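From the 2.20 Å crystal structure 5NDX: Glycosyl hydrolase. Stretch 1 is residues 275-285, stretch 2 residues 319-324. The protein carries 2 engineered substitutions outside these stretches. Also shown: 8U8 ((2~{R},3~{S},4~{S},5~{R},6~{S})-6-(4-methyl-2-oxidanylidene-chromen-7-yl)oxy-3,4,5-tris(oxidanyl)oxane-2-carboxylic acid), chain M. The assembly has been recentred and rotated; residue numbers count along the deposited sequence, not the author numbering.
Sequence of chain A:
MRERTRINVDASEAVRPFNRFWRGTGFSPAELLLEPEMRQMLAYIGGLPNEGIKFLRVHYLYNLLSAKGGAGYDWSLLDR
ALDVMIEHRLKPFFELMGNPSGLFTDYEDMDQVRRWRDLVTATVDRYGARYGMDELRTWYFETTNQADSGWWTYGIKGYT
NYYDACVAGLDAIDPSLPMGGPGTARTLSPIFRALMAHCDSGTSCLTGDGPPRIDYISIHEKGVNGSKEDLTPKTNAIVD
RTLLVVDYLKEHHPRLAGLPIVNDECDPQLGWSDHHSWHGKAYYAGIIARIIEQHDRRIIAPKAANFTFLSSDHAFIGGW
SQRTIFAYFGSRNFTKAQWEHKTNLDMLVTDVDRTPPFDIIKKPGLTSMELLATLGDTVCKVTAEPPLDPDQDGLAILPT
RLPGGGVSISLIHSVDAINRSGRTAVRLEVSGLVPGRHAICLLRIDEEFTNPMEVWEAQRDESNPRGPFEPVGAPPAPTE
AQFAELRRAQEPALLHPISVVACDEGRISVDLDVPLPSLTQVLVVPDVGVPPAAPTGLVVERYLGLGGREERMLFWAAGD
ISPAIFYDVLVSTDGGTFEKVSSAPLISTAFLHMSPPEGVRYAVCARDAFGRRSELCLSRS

Stretch 1 (275-285) HHSWHGKAYYA
Stretch 2, residues 319-324: GWSQRT

Two hydrogen bonds, both to Ser321, pin the stretches together. The backbone N of His276 donates to Ser321 O (2.8 Å, N-H...O angle 160°), and Ser277 OG meets Ser321 OG at 2.8 Å, either able to donate. Both serines have chi1 in m (-74° and -73°), and Ser277 CA lies 4.1 Å from Ser321 CA, the tightest point of the register; Gly280 CA and Trp320 CA follow at 5.1 Å. Ser321 O also receives a CA-H...O contact from His275 CA (3.5 Å).

Stretch 1 enters extended at His275 (phi/psi -92/109) and His276 (-133/105), turns through a 3-10 segment from Ser277 to Gly280, opens at Lys281 (-131/175) and runs on as helix through Tyr283, Tyr284 and Ala285. His276 O accepts from both His279 N (3.1 Å) and His279 ND1 (3.0 Å), which holds the His279 ring (chi1 m, chi2 112°) against the turn. Gly280 N bonds to Ser277 O (2.9 Å).

Stretch 2 has no regular helix or strand. Gly319 to Gln322 form a type I turn, with Trp320 at -55/-35 and Ser321 at -99/1, closed by Gln322 N to Gly319 O (3.2 Å). The Gln322 side chain (m, t, chi3 -42°) folds back so that Gln322 OE1 accepts from Gly319 N (2.8 Å). Gln322 and Arg323 then continue at -96/166 and -82/79.

His279 points its CB toward stretch 2, with His279 CB 3.3 Å from Gln322 O. Arg323 CB sits over one face of the His279 ring, 3.8 Å from the His279 ring centroid, a CH-pi contact suited to a flat aromatic against aliphatic carbon. Tyr284 (chi1 t, chi2 30°) also points toward stretch 2 and brings Tyr284 OH to 3.5 Å from Arg323 CG. The polar end of Arg323 (t, t, p, chi4 -144°) leads away to the ligand 8U8: Arg323 NH1 donates to 8U8 O6 (3.0 Å) and Arg323 NH2 to 8U8 O5 (2.5 Å). Its aliphatic stem thus packs against stretch 1 while its guanidinium binds the sugar acid.

Gly280 suits its place because an ideal CB would lie 3.0 Å from Trp320 O, a clash. At the exposed margin, the edge of the His275 ring (m, chi2 -79°) meets Ser321 CB, 3.7 Å from His275 ND1. A water bridges the buried side, donating to His279 O (2.9 Å) and Thr324 O (2.8 Å). In all, 480 Å² is buried, counting both sides, and Ser321 gives the largest share.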

# COMPACT_ATOMS: atom_id res chain seq x y z
N HIS A 275 17.63 5.96 -9.29
CA HIS A 275 18.21 5.25 -8.16
C HIS A 275 18.36 6.18 -6.95
O HIS A 275 19.10 7.16 -7.00
CB HIS A 275 19.53 4.61 -8.56
CG HIS A 275 19.36 3.64 -9.65
ND1 HIS A 275 18.87 2.37 -9.44
CD2 HIS A 275 19.50 3.76 -10.99
CE1 HIS A 275 18.80 1.73 -10.58
NE2 HIS A 275 19.19 2.55 -11.54
N HIS A 276 17.52 5.93 -5.94
CA HIS A 276 17.59 6.62 -4.67
C HIS A 276 17.50 5.51 -3.62
O HIS A 276 16.41 4.94 -3.39
CB HIS A 276 16.44 7.60 -4.53
CG HIS A 276 16.36 8.63 -5.61
ND1 HIS A 276 17.28 9.65 -5.74
CD2 HIS A 276 15.46 8.81 -6.61
CE1 HIS A 276 16.95 10.42 -6.76
NE2 HIS A 276 15.86 9.92 -7.31
N SER A 277 18.64 5.20 -3.02
CA SER A 277 18.83 4.05 -2.17
C SER A 277 18.01 3.99 -0.87
O SER A 277 17.74 2.92 -0.34
CB SER A 277 20.31 3.87 -1.87
OG SER A 277 20.96 3.37 -3.02
N TRP A 278 17.59 5.15 -0.41
CA TRP A 278 16.71 5.24 0.70
C TRP A 278 15.36 4.51 0.52
O TRP A 278 14.72 4.19 1.52
CB TRP A 278 16.45 6.70 1.10
CG TRP A 278 16.06 7.65 0.07
CD1 TRP A 278 16.90 8.57 -0.56
CD2 TRP A 278 14.74 7.92 -0.41
NE1 TRP A 278 16.17 9.32 -1.44
CE2 TRP A 278 14.85 8.95 -1.36
CE3 TRP A 278 13.47 7.34 -0.17
CZ2 TRP A 278 13.75 9.46 -2.03
CZ3 TRP A 278 12.39 7.87 -0.79
CH2 TRP A 278 12.52 8.92 -1.72
N HIS A 279 14.96 4.21 -0.72
CA HIS A 279 13.79 3.37 -0.94
C HIS A 279 13.94 1.97 -0.37
O HIS A 279 12.94 1.29 -0.09
CB HIS A 279 13.46 3.28 -2.41
CG HIS A 279 12.82 4.52 -2.97
ND1 HIS A 279 13.46 5.32 -3.89
CD2 HIS A 279 11.61 5.08 -2.78
CE1 HIS A 279 12.68 6.32 -4.23
NE2 HIS A 279 11.56 6.23 -3.55
N GLY A 280 15.17 1.53 -0.18
CA GLY A 280 15.44 0.19 0.37
C GLY A 280 15.66 0.15 1.85
O GLY A 280 15.95 -0.92 2.42
N LYS A 281 15.52 1.30 2.49
CA LYS A 281 15.89 1.41 3.92
C LYS A 281 14.84 2.08 4.78
O LYS A 281 13.83 2.56 4.28
CB LYS A 281 17.26 2.14 4.00
CG LYS A 281 18.37 1.18 3.58
CD LYS A 281 19.77 1.77 3.54
CE LYS A 281 20.76 0.61 3.30
NZ LYS A 281 22.07 1.02 2.83
N ALA A 282 15.09 2.10 6.08
CA ALA A 282 14.09 2.55 7.01
C ALA A 282 13.67 4.00 6.78
O ALA A 282 12.54 4.35 7.12
CB ALA A 282 14.59 2.35 8.44
N TYR A 283 14.49 4.81 6.11
CA TYR A 283 14.10 6.16 5.80
C TYR A 283 12.77 6.20 5.09
O TYR A 283 11.94 7.05 5.39
CB TYR A 283 15.16 6.89 4.95
CG TYR A 283 14.69 8.25 4.45
CD1 TYR A 283 13.95 8.36 3.29
CD2 TYR A 283 14.94 9.40 5.18
CE1 TYR A 283 13.50 9.59 2.84
CE2 TYR A 283 14.47 10.62 4.75
CZ TYR A 283 13.77 10.71 3.57
OH TYR A 283 13.30 11.90 3.11
N TYR A 284 12.56 5.29 4.15
CA TYR A 284 11.35 5.28 3.37
C TYR A 284 10.14 4.86 4.24
O TYR A 284 9.10 5.43 4.09
CB TYR A 284 11.47 4.35 2.19
CG TYR A 284 10.36 4.41 1.14
CD1 TYR A 284 9.63 5.58 0.85
CD2 TYR A 284 10.11 3.29 0.36
CE1 TYR A 284 8.68 5.59 -0.18
CE2 TYR A 284 9.15 3.30 -0.63
CZ TYR A 284 8.42 4.45 -0.90
OH TYR A 284 7.48 4.39 -1.91
N ALA A 285 10.32 3.92 5.16
CA ALA A 285 9.25 3.58 6.06
C ALA A 285 8.86 4.77 6.89
O ALA A 285 7.67 5.04 7.09
CB ALA A 285 9.67 2.41 6.96
N GLY A 319 14.65 -2.61 -8.64
CA GLY A 319 15.72 -2.91 -7.69
C GLY A 319 15.60 -2.23 -6.35
O GLY A 319 14.61 -1.52 -6.04
N TRP A 320 16.61 -2.43 -5.54
CA TRP A 320 16.67 -1.88 -4.16
C TRP A 320 16.48 -0.38 -4.08
O TRP A 320 15.82 0.12 -3.13
CB TRP A 320 17.98 -2.26 -3.52
CG TRP A 320 18.17 -3.72 -3.17
CD1 TRP A 320 18.96 -4.63 -3.82
CD2 TRP A 320 17.63 -4.40 -2.04
NE1 TRP A 320 18.90 -5.83 -3.19
CE2 TRP A 320 18.11 -5.73 -2.09
CE3 TRP A 320 16.76 -4.05 -1.03
CZ2 TRP A 320 17.77 -6.69 -1.12
CZ3 TRP A 320 16.42 -5.00 -0.07
CH2 TRP A 320 16.95 -6.31 -0.13
N SER A 321 17.00 0.34 -5.07
CA SER A 321 17.10 1.78 -5.09
C SER A 321 16.00 2.41 -5.88
O SER A 321 15.93 3.63 -5.98
CB SER A 321 18.44 2.21 -5.78
OG SER A 321 19.43 1.90 -4.87
N GLN A 322 15.11 1.63 -6.43
CA GLN A 322 13.96 2.21 -7.12
C GLN A 322 12.74 2.28 -6.22
O GLN A 322 12.77 1.67 -5.15
CB GLN A 322 13.74 1.39 -8.39
CG GLN A 322 14.93 1.60 -9.33
CD GLN A 322 14.85 0.72 -10.56
OE1 GLN A 322 14.50 -0.46 -10.50
NE2 GLN A 322 15.12 1.30 -11.69
N ARG A 323 11.70 3.04 -6.60
CA ARG A 323 10.50 3.18 -5.77
C ARG A 323 9.58 2.00 -5.99
O ARG A 323 8.60 2.03 -6.80
CB ARG A 323 9.78 4.46 -6.07
CG ARG A 323 8.55 4.75 -5.18
CD ARG A 323 8.13 6.22 -5.47
NE ARG A 323 7.29 6.15 -6.51
CZ ARG A 323 7.11 6.97 -7.53
NH1 ARG A 323 7.65 8.16 -7.73
NH2 ARG A 323 6.23 6.49 -8.36
N THR A 324 9.98 0.94 -5.34
CA THR A 324 9.36 -0.38 -5.50
C THR A 324 9.27 -0.99 -4.11
O THR A 324 10.13 -0.73 -3.23
CB THR A 324 10.17 -1.31 -6.44
OG1 THR A 324 11.41 -1.67 -5.83
CG2 THR A 324 10.50 -0.60 -7.77
C15 8U8 M . 6.02 14.42 -17.48
C13 8U8 M . 5.52 14.88 -16.24
C14 8U8 M . 5.38 16.25 -16.04
C16 8U8 M . 4.84 16.75 -14.84
O9 8U8 M . 4.78 17.97 -14.73
O8 8U8 M . 4.46 15.89 -13.83
C11 8U8 M . 4.48 14.53 -14.03
C10 8U8 M . 3.95 13.70 -13.04
C12 8U8 M . 5.02 14.01 -15.24
C7 8U8 M . 4.98 12.61 -15.41
C8 8U8 M . 4.46 11.78 -14.42
C9 8U8 M . 3.95 12.31 -13.22
O2 8U8 M . 3.39 11.53 -12.23
C5 8U8 M . 3.72 10.11 -12.00
O1 8U8 M . 5.15 9.96 -11.99
C1 8U8 M . 5.68 8.70 -12.12
C6 8U8 M . 6.77 8.74 -11.21
O7 8U8 M . 7.70 7.98 -11.46
O6 8U8 M . 6.66 9.50 -10.27
C2 8U8 M . 4.79 7.51 -11.64
O5 8U8 M . 4.83 7.45 -10.20
C3 8U8 M . 3.30 7.56 -12.21
O4 8U8 M . 3.10 6.51 -13.09
C4 8U8 M . 2.99 8.93 -12.89
O3 8U8 M . 1.52 9.03 -13.07
O HOH W 1 10.36 0.14 -0.58